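SnoaL-like domain-containing protein (Burkholderia xenovorans LB400, PDB 3EN8) is of unknown function but has an NTF2-like, SnoaL-type fold, pairs with a second copy of itself and carries a calcium ion in the crystal. Local coordinates at residues Ile29-Gln40 / Gly101-Phe110; Pro59-Arg68 / Ile78-Asn86. All coordinates share one frame; numbering follows the deposited sequence. Where two conformers were deposited one is given.

Overall arrangement
Both interactions belong to one mixed six-stranded sheet. Interaction 1 joins strand 34-38 to its parallel neighbour 102-111, whereas interaction 2 is the antiparallel hairpin 64-73/76-85 toward the other edge, nested in sequence within the loop that interaction 1 closes. Their centres lie about 17 Å apart, on opposite sides of the chain's centre, yet they touch: Gln108 NE2 is 2.8 Å from Tyr81 OH, a probable hydrogen bond, and Phe110 CD1 packs 4.1 Å from Ile83 CD1. The calcium ion sits at the Asp32-Asp33 corner of interaction 1, and interaction 2 is away from it. Both reach the second subunit, where Tyr109 of one copy bonds Glu80 of the other.

Interaction 1. Residues Ile29-Gln40 / Gly101-Phe110; sequences IYDDDAICDYPQ and GKVVHETQYF. With CA (calcium ion), chain B.
Tyr30 reaches from strand 30-31 to Glu106, its hydroxyl OH donating to OE1 over 2.5 Å on the syn side but tilted out of the carboxylate plane. Water 1 bridges Tyr30 OH to Glu106 OE2, which Ser94 OG also bonds; Arg55 forms a salt bridge with OE1 through NH2 and a hydrogen bond with Tyr30 OH through NH1. An extended chain (chi1 178°) carries the Glu106 carboxylate out to the phenol. Farther along this face, water 3 links Tyr38 OH to Gln108 OE1, which Arg55 also bonds, while Gln108 NE2 turns to Tyr81.

On the face bearing Ile35 and Asp37, His105 NE2 donates to Asp37 OD2 at 2.7 Å; the imidazole approaches from above the carboxylate plane, the two planes being 79° apart. Ile35 CD1 lies over one face of the His105 ring in a CH-pi contact, 3.4 Å from the centroid. Arg44 forms a salt bridge with Asp37 OD1.

The strands pair in parallel, their backbone bonds alternating in direction: Glu106 N to Ile35 O, then Asp37 N to Glu106 O. Beyond the strand end, the Gln40 amide mimics a backbone partner: OE1 accepts from Phe110 N at 2.8 Å and NE2 donates to Phe110 O at 2.9 Å, while NE2 also reaches Asp112 O of the second subunit.

Apolar contacts include an offset edge-to-face pair, the edge of Phe110 toward the face of Tyr38 (planes at 72°), and Pro39 CG against Thr107 CG2, a tight 3.4 Å.

At the corner, Asp32 OD2 and Asp33 OD2 bind calcium at 2.2 and 2.4 Å, with water 2 as another ligand. Apart from this metal site, Tyr30, water 1, Ser94 and Arg55 together fix the Glu106 carboxylate in the interior.

Interaction 2. Residues Pro59-Arg68 / Ile78-Asn86; sequences PGKPAGFEVR and ITEYSISYN
Tyr85 reaches back over the turn preceding strand 64-68, where its hydroxyl OH donates to Gly60 O at 2.6 Å. The acceptor lies at the ring edge, near its plane. With CG beside its own backbone N (chi1 -59°), the tyrosine directs its ring to the two prolines: Pro59 CG lies 3.6 Å from CZ, and Pro62 CB is 3.8 Å from the same carbon. The hydroxyl bond and these carbon contacts together position the phenol.

Backbone pairing is antiparallel. Glu66 and Ser82 form a hydrogen-bonded pair in both directions, the straighter and shorter of the two bonds being Ser82 N to Glu66 O at 2.8 Å and 172°. Arg68 N continues the pattern to Glu80 O. At the other end Ala63 and Gly64 both face Ser84, a classic beta bulge in which Ser84 O receives two weak bonds, from Ala63 N and Gly64 N.

Among the apolar contacts, Phe65 CE2 approaches Tyr81 CD2 at 3.4 Å, with the rings inclined by 32°. Ile83 CG2 adds contact at Phe65 CD2, and Trp15 of helix 3-20 touches both Phe65 and Tyr81.

The polar side chains meet through water. Water 6 accepts from Arg68 NE and donates to Glu80 OE1, spanning charges 4.0 Å apart (NE to OE1); Arg68 also salt-bridges the Gly128 carboxylate, and Glu80 has its further partner in Tyr109 of the second subunit. A bulged antiparallel hairpin, with the face bearing Phe65, Val67 and Tyr81 packed against helix 3-20, fits the curved sheet of the NTF2-like fold.

Interaction 1. Residues Ile29-Gln40 / Gly101-Phe110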
loop_
_atom_site.group_PDB
_atom_site.type_symbol
_atom_site.label_atom_id
_atom_site.label_comp_id
_atom_site.label_asym_id
_atom_site.label_seq_id
_atom_site.Cartn_x
_atom_site.Cartn_y
_atom_site.Cartn_z
ATOM N N ILE A 29 13.828 -2.651 -14.370
ATOM C CA ILE A 29 14.055 -2.024 -13.045
ATOM C C ILE A 29 14.437 -3.030 -11.957
ATOM O O ILE A 29 14.897 -2.655 -10.885
ATOM C CB ILE A 29 12.828 -1.169 -12.577
ATOM C CG1 ILE A 29 13.287 -0.082 -11.597
ATOM C CG2 ILE A 29 11.713 -2.081 -11.941
ATOM C CD1 ILE A 29 12.161 0.961 -11.216
ATOM N N TYR A 30 14.257 -4.319 -12.233
ATOM C CA TYR A 30 14.436 -5.356 -11.178
ATOM C C TYR A 30 15.823 -5.932 -11.128
ATOM O O TYR A 30 16.466 -6.169 -12.137
ATOM C CB TYR A 30 13.456 -6.549 -11.308
ATOM C CG TYR A 30 12.027 -6.129 -11.244
ATOM C CD1 TYR A 30 11.382 -5.971 -10.019
ATOM C CD2 TYR A 30 11.297 -5.878 -12.429
ATOM C CE1 TYR A 30 10.062 -5.539 -9.948
ATOM C CE2 TYR A 30 9.971 -5.477 -12.372
ATOM C CZ TYR A 30 9.349 -5.316 -11.141
ATOM O OH TYR A 30 8.049 -4.881 -11.045
ATOM N N ASP A 31 16.274 -6.190 -9.917
ATOM C CA ASP A 31 17.379 -7.134 -9.763
ATOM C C ASP A 31 16.980 -8.473 -10.361
ATOM O O ASP A 31 15.822 -8.841 -10.349
ATOM C CB ASP A 31 17.705 -7.346 -8.295
ATOM C CG ASP A 31 18.933 -8.189 -8.094
ATOM O OD1 ASP A 31 20.039 -7.633 -8.188
ATOM O OD2 ASP A 31 18.803 -9.397 -7.818
ATOM N N ASP A 32 17.973 -9.233 -10.799
ATOM C CA ASP A 32 17.707 -10.559 -11.372
ATOM C C ASP A 32 16.955 -11.476 -10.420
ATOM O O ASP A 32 16.097 -12.266 -10.833
ATOM C CB ASP A 32 18.989 -11.224 -11.874
ATOM C CG ASP A 32 19.901 -11.697 -10.747
ATOM O OD1 ASP A 32 19.963 -11.004 -9.701
ATOM O OD2 ASP A 32 20.571 -12.772 -10.906
ATOM N N ASP A 33 17.276 -11.348 -9.142
ATOM C CA ASP A 33 16.702 -12.200 -8.110
ATOM C C ASP A 33 15.566 -11.518 -7.339
ATOM O O ASP A 33 15.203 -11.929 -6.241
ATOM C CB ASP A 33 17.778 -12.669 -7.139
ATOM C CG ASP A 33 18.897 -13.374 -7.835
ATOM O OD1 ASP A 33 18.636 -14.368 -8.501
ATOM O OD2 ASP A 33 20.015 -12.879 -7.753
ATOM N N ALA A 34 15.014 -10.476 -7.939
ATOM C CA ALA A 34 13.893 -9.762 -7.359
ATOM C C ALA A 34 12.789 -10.752 -7.000
ATOM O O ALA A 34 12.514 -11.705 -7.726
ATOM C CB ALA A 34 13.305 -8.699 -8.350
ATOM N N ILE A 35 12.152 -10.461 -5.880
ATOM C CA ILE A 35 10.927 -11.160 -5.444
ATOM C C ILE A 35 9.726 -10.222 -5.496
ATOM O O ILE A 35 9.835 -9.023 -5.252
ATOM C CB ILE A 35 11.075 -11.835 -4.045
ATOM C CG1 ILE A 35 11.399 -10.816 -2.951
ATOM C CG2 ILE A 35 12.200 -12.886 -4.122
ATOM C CD1 ILE A 35 11.342 -11.333 -1.475
ATOM N N CYS A 36 8.590 -10.812 -5.844
ATOM C CA CYS A 36 7.328 -10.099 -5.897
ATOM C C CYS A 36 6.268 -10.895 -5.164
ATOM O O CYS A 36 5.984 -12.030 -5.513
ATOM C CB CYS A 36 6.884 -9.838 -7.332
ATOM S SG CYS A 36 5.458 -8.714 -7.419
ATOM N N ASP A 37 5.713 -10.255 -4.148
ATOM C CA ASP A 37 4.708 -10.853 -3.238
ATOM C C ASP A 37 3.320 -10.271 -3.458
ATOM O O ASP A 37 3.142 -9.061 -3.629
ATOM C CB ASP A 37 5.079 -10.552 -1.789
ATOM C CG ASP A 37 6.338 -11.242 -1.326
ATOM O OD1 ASP A 37 6.825 -12.170 -2.013
ATOM O OD2 ASP A 37 6.852 -10.841 -0.245
ATOM N N TYR A 38 2.340 -11.164 -3.429
ATOM C CA TYR A 38 0.943 -10.818 -3.355
ATOM C C TYR A 38 0.393 -11.290 -2.006
ATOM O O TYR A 38 -0.060 -12.444 -1.888
ATOM C CB TYR A 38 0.135 -11.509 -4.477
ATOM C CG TYR A 38 0.658 -11.323 -5.888
ATOM C CD1 TYR A 38 1.216 -10.110 -6.307
ATOM C CD2 TYR A 38 0.552 -12.336 -6.819
ATOM C CE1 TYR A 38 1.662 -9.931 -7.592
ATOM C CE2 TYR A 38 0.998 -12.165 -8.118
ATOM C CZ TYR A 38 1.560 -10.961 -8.501
ATOM O OH TYR A 38 1.991 -10.787 -9.794
ATOM N N PRO A 39 0.405 -10.403 -0.988
ATOM C CA PRO A 39 -0.002 -10.899 0.339
ATOM C C PRO A 39 -1.442 -11.372 0.369
ATOM O O PRO A 39 -1.802 -12.193 1.192
ATOM C CB PRO A 39 0.260 -9.682 1.248
ATOM C CG PRO A 39 1.456 -9.036 0.614
ATOM C CD PRO A 39 1.155 -9.140 -0.889
ATOM N N GLN A 40 -2.257 -10.891 -0.554
ATOM C CA GLN A 40 -3.694 -11.221 -0.529
ATOM C C GLN A 40 -3.911 -12.699 -0.782
ATOM O O GLN A 40 -4.920 -13.305 -0.362
ATOM C CB GLN A 40 -4.488 -10.420 -1.561
ATOM C CG GLN A 40 -4.679 -8.962 -1.208
ATOM C CD GLN A 40 -5.061 -8.145 -2.432
ATOM O OE1 GLN A 40 -4.207 -7.572 -3.140
ATOM N NE2 GLN A 40 -6.339 -8.103 -2.702
ATOM N N GLY A 101 20.069 0.579 -6.872
ATOM C CA GLY A 101 19.329 1.160 -7.965
ATOM C C GLY A 101 18.402 0.196 -8.647
ATOM O O GLY A 101 17.792 0.505 -9.672
ATOM N N LYS A 102 18.252 -0.969 -8.045
ATOM C CA LYS A 102 17.375 -1.986 -8.613
ATOM C C LYS A 102 16.403 -2.525 -7.561
ATOM O O LYS A 102 16.676 -2.562 -6.395
ATOM C CB LYS A 102 18.211 -3.120 -9.241
ATOM C CG LYS A 102 19.065 -2.715 -10.436
ATOM C CD LYS A 102 18.184 -2.316 -11.627
ATOM C CE LYS A 102 18.991 -2.147 -12.914
ATOM N NZ LYS A 102 18.240 -1.489 -14.012
ATOM N N VAL A 103 15.239 -2.916 -8.019
ATOM C CA VAL A 103 14.195 -3.460 -7.124
ATOM C C VAL A 103 14.575 -4.855 -6.685
ATOM O O VAL A 103 14.812 -5.736 -7.517
ATOM C CB VAL A 103 12.824 -3.442 -7.820
ATOM C CG1 VAL A 103 11.792 -4.171 -6.957
ATOM C CG2 VAL A 103 12.384 -1.988 -8.077
ATOM N N VAL A 104 14.639 -5.086 -5.374
ATOM C CA VAL A 104 14.939 -6.439 -4.914
ATOM C C VAL A 104 13.712 -7.137 -4.348
ATOM O O VAL A 104 13.674 -8.371 -4.234
ATOM C CB VAL A 104 16.092 -6.461 -3.890
ATOM C CG1 VAL A 104 17.396 -5.914 -4.530
ATOM C CG2 VAL A 104 15.727 -5.705 -2.558
ATOM N N HIS A 105 12.746 -6.326 -3.940
ATOM C CA HIS A 105 11.483 -6.830 -3.365
ATOM C C HIS A 105 10.325 -5.869 -3.673
ATOM O O HIS A 105 10.362 -4.685 -3.376
ATOM C CB HIS A 105 11.651 -7.051 -1.856
ATOM C CG HIS A 105 10.532 -7.822 -1.190
ATOM N ND1 HIS A 105 10.619 -8.237 0.123
ATOM C CD2 HIS A 105 9.325 -8.248 -1.637
ATOM C CE1 HIS A 105 9.520 -8.903 0.452
ATOM N NE2 HIS A 105 8.707 -8.908 -0.592
ATOM N N GLU A 106 9.321 -6.403 -4.332
ATOM C CA GLU A 106 8.092 -5.669 -4.612
ATOM C C GLU A 106 6.984 -6.391 -3.896
ATOM O O GLU A 106 6.981 -7.601 -3.865
ATOM C CB GLU A 106 7.804 -5.665 -6.117
ATOM C CG GLU A 106 6.500 -4.949 -6.484
ATOM C CD GLU A 106 6.302 -4.778 -7.992
ATOM O OE1 GLU A 106 6.999 -5.444 -8.816
ATOM O OE2 GLU A 106 5.410 -3.962 -8.339
ATOM N N THR A 107 6.068 -5.632 -3.311
ATOM C CA THR A 107 4.827 -6.184 -2.753
ATOM C C THR A 107 3.670 -5.420 -3.367
ATOM O O THR A 107 3.605 -4.178 -3.287
ATOM C CB THR A 107 4.785 -5.970 -1.245
ATOM O OG1 THR A 107 6.028 -6.362 -0.675
ATOM C CG2 THR A 107 3.620 -6.772 -0.595
ATOM N N GLN A 108 2.748 -6.162 -3.942
ATOM C CA GLN A 108 1.587 -5.576 -4.569
ATOM C C GLN A 108 0.262 -5.977 -3.907
ATOM O O GLN A 108 0.054 -7.114 -3.498
ATOM C CB GLN A 108 1.542 -5.934 -6.053
ATOM C CG GLN A 108 2.517 -5.188 -6.960
ATOM C CD GLN A 108 2.458 -5.708 -8.413
ATOM O OE1 GLN A 108 2.769 -6.859 -8.680
ATOM N NE2 GLN A 108 2.099 -4.831 -9.352
ATOM N N TYR A 109 -0.607 -4.981 -3.832
ATOM C CA TYR A 109 -1.998 -5.138 -3.421
ATOM C C TYR A 109 -2.947 -4.589 -4.501
ATOM O O TYR A 109 -2.719 -3.531 -5.076
ATOM C CB TYR A 109 -2.235 -4.326 -2.169
ATOM C CG TYR A 109 -1.568 -4.884 -0.936
ATOM C CD1 TYR A 109 -0.282 -4.563 -0.623
ATOM C CD2 TYR A 109 -2.244 -5.789 -0.109
ATOM C CE1 TYR A 109 0.340 -5.076 0.516
ATOM C CE2 TYR A 109 -1.651 -6.280 1.044
ATOM C CZ TYR A 109 -0.375 -5.937 1.341
ATOM O OH TYR A 109 0.192 -6.457 2.452
ATOM N N PHE A 110 -4.040 -5.281 -4.662
ATOM C CA PHE A 110 -5.032 -4.998 -5.694
ATOM C C PHE A 110 -6.376 -4.906 -5.030
ATOM O O PHE A 110 -6.892 -5.896 -4.533
ATOM C CB PHE A 110 -5.043 -6.112 -6.746
ATOM C CG PHE A 110 -3.682 -6.424 -7.324
ATOM C CD1 PHE A 110 -3.211 -5.720 -8.420
ATOM C CD2 PHE A 110 -2.877 -7.427 -6.770
ATOM C CE1 PHE A 110 -1.966 -6.009 -8.966
ATOM C CE2 PHE A 110 -1.607 -7.706 -7.319
ATOM C CZ PHE A 110 -1.174 -6.997 -8.401
HETATM CA CA CA B . 21.481 -13.953 -9.335
HETATM O O HOH W 1 5.358 -3.396 -11.040
HETATM O O HOH W 2 20.380 -16.003 -9.603
HETATM O O HOH W 3 2.078 -8.401 -10.721
HETATM O O HOH W 4 -1.720 -9.023 -2.736
#

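Interaction 2. Residues Pro59-Arg68 / Ile78-Asn86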
loop_
_atom_site.group_PDB
_atom_site.type_symbol
_atom_site.label_atom_id
_atom_site.label_comp_id
_atom_site.label_asym_id
_atom_site.label_seq_id
_atom_site.Cartn_x
_atom_site.Cartn_y
_atom_site.Cartn_z
ATOM N N PRO A 59 -2.219 -11.095 -16.361
ATOM C CA PRO A 59 -3.289 -10.657 -17.269
ATOM C C PRO A 59 -2.813 -9.938 -18.531
ATOM O O PRO A 59 -3.610 -9.538 -19.376
ATOM C CB PRO A 59 -4.095 -9.685 -16.395
ATOM C CG PRO A 59 -3.076 -9.073 -15.494
ATOM C CD PRO A 59 -2.005 -10.134 -15.263
ATOM N N GLY A 60 -1.506 -9.811 -18.665
ATOM C CA GLY A 60 -0.930 -9.076 -19.795
ATOM C C GLY A 60 -1.162 -7.585 -19.680
ATOM O O GLY A 60 -1.454 -7.078 -18.614
ATOM N N LYS A 61 -1.054 -6.895 -20.804
ATOM C CA LYS A 61 -1.170 -5.434 -20.832
ATOM C C LYS A 61 -2.542 -4.942 -20.341
ATOM O O LYS A 61 -3.578 -5.405 -20.815
ATOM C CB LYS A 61 -0.932 -4.913 -22.249
ATOM C CG LYS A 61 -0.908 -3.401 -22.341
ATOM C CD LYS A 61 -1.146 -2.955 -23.743
ATOM C CE LYS A 61 -1.355 -1.464 -23.823
ATOM N NZ LYS A 61 -1.517 -1.065 -25.244
ATOM N N PRO A 62 -2.560 -3.984 -19.407
ATOM C CA PRO A 62 -3.857 -3.456 -18.971
ATOM C C PRO A 62 -4.574 -2.611 -20.048
ATOM O O PRO A 62 -3.929 -1.940 -20.839
ATOM C CB PRO A 62 -3.475 -2.601 -17.777
ATOM C CG PRO A 62 -2.107 -2.154 -18.052
ATOM C CD PRO A 62 -1.436 -3.290 -18.744
ATOM N N ALA A 63 -5.902 -2.702 -20.097
ATOM C CA ALA A 63 -6.700 -1.896 -21.046
ATOM C C ALA A 63 -6.667 -0.421 -20.654
ATOM O O ALA A 63 -6.919 0.476 -21.464
ATOM C CB ALA A 63 -8.177 -2.419 -21.142
ATOM N N GLY A 64 -6.372 -0.201 -19.375
ATOM C CA GLY A 64 -6.362 1.125 -18.763
ATOM C C GLY A 64 -5.366 1.158 -17.615
ATOM O O GLY A 64 -5.290 0.222 -16.845
ATOM N N PHE A 65 -4.628 2.257 -17.536
ATOM C CA PHE A 65 -3.516 2.457 -16.551
ATOM C C PHE A 65 -3.332 3.926 -16.257
ATOM O O PHE A 65 -3.296 4.765 -17.178
ATOM C CB PHE A 65 -2.196 1.886 -17.082
ATOM C CG PHE A 65 -1.064 1.936 -16.075
ATOM C CD1 PHE A 65 -0.402 3.110 -15.830
ATOM C CD2 PHE A 65 -0.690 0.802 -15.390
ATOM C CE1 PHE A 65 0.637 3.164 -14.888
ATOM C CE2 PHE A 65 0.349 0.851 -14.447
ATOM C CZ PHE A 65 0.992 2.031 -14.204
ATOM N N GLU A 66 -3.235 4.241 -14.963
ATOM C CA GLU A 66 -2.979 5.621 -14.537
ATOM C C GLU A 66 -2.299 5.652 -13.181
ATOM O O GLU A 66 -2.723 4.992 -12.232
ATOM C CB GLU A 66 -4.304 6.379 -14.493
ATOM C CG GLU A 66 -4.306 7.763 -13.942
ATOM C CD GLU A 66 -5.731 8.322 -13.961
ATOM O OE1 GLU A 66 -6.625 7.738 -13.299
ATOM O OE2 GLU A 66 -5.956 9.316 -14.666
ATOM N N VAL A 67 -1.213 6.401 -13.105
ATOM C CA VAL A 67 -0.536 6.576 -11.807
ATOM C C VAL A 67 -1.278 7.628 -11.005
ATOM O O VAL A 67 -1.642 8.707 -11.524
ATOM C CB VAL A 67 0.941 6.966 -11.945
ATOM C CG1 VAL A 67 1.549 7.267 -10.535
ATOM C CG2 VAL A 67 1.733 5.829 -12.634
ATOM N N ARG A 68 -1.513 7.309 -9.734
ATOM C CA ARG A 68 -2.153 8.245 -8.791
ATOM C C ARG A 68 -1.112 9.093 -8.051
ATOM O O ARG A 68 -1.136 10.334 -7.975
ATOM C CB ARG A 68 -2.978 7.478 -7.748
ATOM C CG ARG A 68 -3.707 8.401 -6.783
ATOM C CD ARG A 68 -4.465 7.662 -5.680
ATOM N NE ARG A 68 -5.142 8.577 -4.743
ATOM C CZ ARG A 68 -6.397 9.004 -4.893
ATOM N NH1 ARG A 68 -7.115 8.656 -5.949
ATOM N NH2 ARG A 68 -6.934 9.825 -3.995
ATOM N N ILE A 78 6.816 3.725 -2.977
ATOM C CA ILE A 78 5.441 3.273 -3.061
ATOM C C ILE A 78 4.615 4.024 -4.088
ATOM O O ILE A 78 4.499 5.246 -4.090
ATOM C CB ILE A 78 4.758 3.232 -1.680
ATOM C CG1 ILE A 78 3.403 2.538 -1.821
ATOM C CG2 ILE A 78 4.648 4.627 -1.022
ATOM C CD1 ILE A 78 2.741 2.266 -0.480
ATOM N N THR A 79 4.056 3.223 -4.966
ATOM C CA THR A 79 3.289 3.719 -6.103
ATOM C C THR A 79 1.852 3.281 -5.914
ATOM O O THR A 79 1.550 2.103 -5.691
ATOM C CB THR A 79 3.830 3.230 -7.483
ATOM O OG1 THR A 79 5.184 3.615 -7.668
ATOM C CG2 THR A 79 2.945 3.787 -8.629
ATOM N N GLU A 80 0.988 4.280 -5.991
ATOM C CA GLU A 80 -0.442 4.104 -6.002
ATOM C C GLU A 80 -0.909 4.337 -7.413
ATOM O O GLU A 80 -0.590 5.355 -8.031
ATOM C CB GLU A 80 -1.126 5.112 -5.059
ATOM C CG GLU A 80 -0.798 4.966 -3.550
ATOM C CD GLU A 80 -1.293 6.146 -2.796
ATOM O OE1 GLU A 80 -2.532 6.285 -2.732
ATOM O OE2 GLU A 80 -0.447 6.934 -2.294
ATOM N N TYR A 81 -1.660 3.402 -7.930
ATOM C CA TYR A 81 -2.037 3.487 -9.366
ATOM C C TYR A 81 -3.248 2.668 -9.590
ATOM O O TYR A 81 -3.600 1.872 -8.770
ATOM C CB TYR A 81 -0.908 3.047 -10.304
ATOM C CG TYR A 81 -0.397 1.597 -10.234
ATOM C CD1 TYR A 81 0.446 1.167 -9.190
ATOM C CD2 TYR A 81 -0.707 0.684 -11.212
ATOM C CE1 TYR A 81 0.915 -0.119 -9.142
ATOM C CE2 TYR A 81 -0.218 -0.627 -11.184
ATOM C CZ TYR A 81 0.605 -1.033 -10.126
ATOM O OH TYR A 81 1.083 -2.354 -10.105
ATOM N N SER A 82 -3.883 2.913 -10.729
ATOM C CA SER A 82 -5.065 2.157 -11.149
ATOM C C SER A 82 -4.740 1.362 -12.425
ATOM O O SER A 82 -4.012 1.811 -13.337
ATOM C CB SER A 82 -6.253 3.099 -11.401
ATOM O OG SER A 82 -6.673 3.700 -10.195
ATOM N N ILE A 83 -5.226 0.137 -12.431
ATOM C CA ILE A 83 -5.183 -0.713 -13.610
ATOM C C ILE A 83 -6.604 -1.189 -13.928
ATOM O O ILE A 83 -7.419 -1.363 -13.028
ATOM C CB ILE A 83 -4.255 -1.926 -13.388
ATOM C CG1 ILE A 83 -4.781 -2.872 -12.324
ATOM C CG2 ILE A 83 -2.859 -1.459 -12.994
ATOM C CD1 ILE A 83 -3.910 -4.097 -12.116
ATOM N N SER A 84 -6.931 -1.388 -15.186
ATOM C CA SER A 84 -8.278 -1.827 -15.477
ATOM C C SER A 84 -8.316 -2.754 -16.680
ATOM O O SER A 84 -7.565 -2.599 -17.632
ATOM C CB SER A 84 -9.181 -0.601 -15.690
ATOM O OG SER A 84 -10.502 -0.937 -16.021
ATOM N N TYR A 85 -9.205 -3.732 -16.546
ATOM C CA TYR A 85 -9.533 -4.736 -17.550
ATOM C C TYR A 85 -11.039 -4.908 -17.541
ATOM O O TYR A 85 -11.653 -4.998 -16.493
ATOM C CB TYR A 85 -8.890 -6.102 -17.228
ATOM C CG TYR A 85 -7.387 -6.099 -17.115
ATOM C CD1 TYR A 85 -6.751 -5.766 -15.925
ATOM C CD2 TYR A 85 -6.604 -6.461 -18.198
ATOM C CE1 TYR A 85 -5.361 -5.752 -15.832
ATOM C CE2 TYR A 85 -5.226 -6.461 -18.118
ATOM C CZ TYR A 85 -4.607 -6.117 -16.944
ATOM O OH TYR A 85 -3.219 -6.115 -16.924
ATOM N N ASN A 86 -11.630 -4.908 -18.717
ATOM C CA ASN A 86 -13.035 -5.190 -18.863
ATOM C C ASN A 86 -13.936 -4.196 -18.142
ATOM O O ASN A 86 -15.045 -4.517 -17.745
ATOM C CB ASN A 86 -13.341 -6.592 -18.364
ATOM C CG ASN A 86 -12.483 -7.637 -19.022
ATOM O OD1 ASN A 86 -11.757 -8.385 -18.350
ATOM N ND2 ASN A 86 -12.537 -7.688 -20.344
HETATM O O HOH W 5 -7.929 5.761 -12.030
HETATM O O HOH W 6 -3.301 8.923 -2.792
#